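Local coordinates for molybdenum cofactor biosynthesis protein (Pyrococcus furiosus, PDB 1XI8) that probably acts as a molybdopterin molybdotransferase of the MoeA family, inserting molybdenum into molybdopterin during molybdenum cofactor biosynthesis, at residues A[337-343]-A[360-364]. Numbering follows the deposited sequence.
Sequences AVLEDDV and GKAKV
Strand 337-339 pairs in parallel with strand 361-364. Their axes cross at -40° and approach to 4.4 Å. V338 is in register with K361 and L339 with A362, CA atoms 4.9 and 5.0 Å apart. Three backbone hydrogen bonds hold the pair: V338 N to G360 O (2.9 Å), A362 N to V338 O (2.9 Å) and E340 N to A362 O (2.8 Å). G360, just before strand 361-364, has phi/psi 73/-1. E340, the residue most covered, leaves the extended conformation (phi/psi -86/-20). The chain turns there, and the m rotamer of E340 brings OE1 to 3.8 Å from K361 CD. D341 follows, also m. Its OD1 forms a salt bridge with K363 NZ (3.3 Å), and its OD2 takes a weak hydrogen bond from V364 N (3.2 Å). V364, chi1 t, is the next most covered. Its CG2 meets V343 CG2 at 3.7 Å and L339 CD2 at 4.3 Å. A362, similarly covered, has CB 3.6 Å from A337 CB on the same apolar side. V353 and Y392 extend this cluster. Strand 334-339 also pairs antiparallel with 397-402, and 361-364 with 350-358. This parallel pair within a mixed sheet belongs to the β-rich C-terminal domain IV of MoeA proteins.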
loop_
_atom_site.group_PDB
_atom_site.type_symbol
_atom_site.label_atom_id
_atom_site.label_comp_id
_atom_site.label_asym_id
_atom_site.label_seq_id
_atom_site.Cartn_x
_atom_site.Cartn_y
_atom_site.Cartn_z
ATOM N N ALA A 337 12.843 1.524 -14.133
ATOM C CA ALA A 337 13.218 0.125 -14.197
ATOM C C ALA A 337 13.907 -0.180 -15.511
ATOM O O ALA A 337 13.535 0.361 -16.543
ATOM C CB ALA A 337 11.995 -0.790 -14.002
ATOM N N VAL A 338 14.919 -1.042 -15.446
ATOM C CA VAL A 338 15.578 -1.597 -16.617
ATOM C C VAL A 338 14.816 -2.852 -17.028
ATOM O O VAL A 338 14.565 -3.722 -16.202
ATOM C CB VAL A 338 17.060 -1.954 -16.321
ATOM C CG1 VAL A 338 17.667 -2.782 -17.452
ATOM C CG2 VAL A 338 17.890 -0.687 -16.065
ATOM N N LEU A 339 14.435 -2.949 -18.294
ATOM C CA LEU A 339 13.701 -4.118 -18.762
ATOM C C LEU A 339 14.575 -5.362 -18.832
ATOM O O LEU A 339 15.696 -5.313 -19.338
ATOM C CB LEU A 339 13.104 -3.837 -20.131
ATOM C CG LEU A 339 11.968 -2.822 -20.156
ATOM C CD1 LEU A 339 11.550 -2.571 -21.580
ATOM C CD2 LEU A 339 10.812 -3.354 -19.341
ATOM N N GLU A 340 14.069 -6.477 -18.311
ATOM C CA GLU A 340 14.780 -7.753 -18.420
ATOM C C GLU A 340 14.432 -8.410 -19.747
ATOM O O GLU A 340 15.168 -9.275 -20.222
ATOM C CB GLU A 340 14.460 -8.691 -17.251
ATOM C CG GLU A 340 15.238 -8.404 -15.948
ATOM C CD GLU A 340 14.745 -9.230 -14.744
ATOM O OE1 GLU A 340 15.402 -9.198 -13.676
ATOM O OE2 GLU A 340 13.698 -9.908 -14.851
ATOM N N ASP A 341 13.321 -7.992 -20.353
ATOM C CA ASP A 341 12.873 -8.562 -21.629
ATOM C C ASP A 341 12.442 -7.484 -22.657
ATOM O O ASP A 341 12.368 -6.280 -22.331
ATOM C CB ASP A 341 11.723 -9.553 -21.383
ATOM C CG ASP A 341 12.021 -10.540 -20.250
ATOM O OD1 ASP A 341 13.009 -11.317 -20.361
ATOM O OD2 ASP A 341 11.262 -10.543 -19.248
ATOM N N ASP A 342 12.174 -7.917 -23.893
ATOM C CA ASP A 342 11.626 -7.035 -24.926
ATOM C C ASP A 342 10.128 -6.814 -24.679
ATOM O O ASP A 342 9.432 -7.708 -24.194
ATOM C CB ASP A 342 11.805 -7.631 -26.332
ATOM C CG ASP A 342 13.233 -7.516 -26.861
ATOM O OD1 ASP A 342 13.602 -8.344 -27.724
ATOM O OD2 ASP A 342 13.990 -6.613 -26.436
ATOM N N VAL A 343 9.628 -5.629 -25.009
ATOM C CA VAL A 343 8.199 -5.360 -24.865
ATOM C C VAL A 343 7.625 -5.090 -26.231
ATOM O O VAL A 343 7.711 -3.969 -26.734
ATOM C CB VAL A 343 7.892 -4.171 -23.934
ATOM C CG1 VAL A 343 6.392 -3.886 -23.910
ATOM C CG2 VAL A 343 8.405 -4.462 -22.541
ATOM N N GLY A 360 15.289 -2.139 -9.075
ATOM C CA GLY A 360 15.632 -1.362 -10.259
ATOM C C GLY A 360 15.335 -2.096 -11.548
ATOM O O GLY A 360 15.552 -1.556 -12.628
ATOM N N LYS A 361 14.834 -3.326 -11.441
ATOM C CA LYS A 361 14.603 -4.169 -12.615
ATOM C C LYS A 361 13.130 -4.512 -12.829
ATOM O O LYS A 361 12.379 -4.682 -11.868
ATOM C CB LYS A 361 15.397 -5.471 -12.488
ATOM C CG LYS A 361 16.919 -5.308 -12.372
ATOM C CD LYS A 361 17.551 -6.630 -11.909
ATOM C CE LYS A 361 19.044 -6.720 -12.212
ATOM N NZ LYS A 361 19.663 -7.900 -11.495
ATOM N N ALA A 362 12.727 -4.621 -14.092
ATOM C CA ALA A 362 11.368 -5.041 -14.432
ATOM C C ALA A 362 11.363 -6.266 -15.339
ATOM O O ALA A 362 11.934 -6.254 -16.437
ATOM C CB ALA A 362 10.576 -3.902 -15.076
ATOM N N LYS A 363 10.703 -7.322 -14.868
ATOM C CA LYS A 363 10.574 -8.551 -15.625
ATOM C C LYS A 363 9.194 -8.609 -16.285
ATOM O O LYS A 363 8.167 -8.572 -15.615
ATOM C CB LYS A 363 10.812 -9.746 -14.702
ATOM C CG LYS A 363 10.615 -11.106 -15.342
ATOM C CD LYS A 363 11.699 -11.454 -16.380
ATOM C CE LYS A 363 11.681 -12.965 -16.685
ATOM N NZ LYS A 363 12.523 -13.344 -17.864
ATOM N N VAL A 364 9.183 -8.686 -17.608
ATOM C CA VAL A 364 7.953 -8.752 -18.376
ATOM C C VAL A 364 7.263 -10.113 -18.259
ATOM O O VAL A 364 7.867 -11.148 -18.532
ATOM C CB VAL A 364 8.238 -8.476 -19.851
ATOM C CG1 VAL A 364 6.956 -8.560 -20.670
ATOM C CG2 VAL A 364 8.914 -7.115 -20.013
#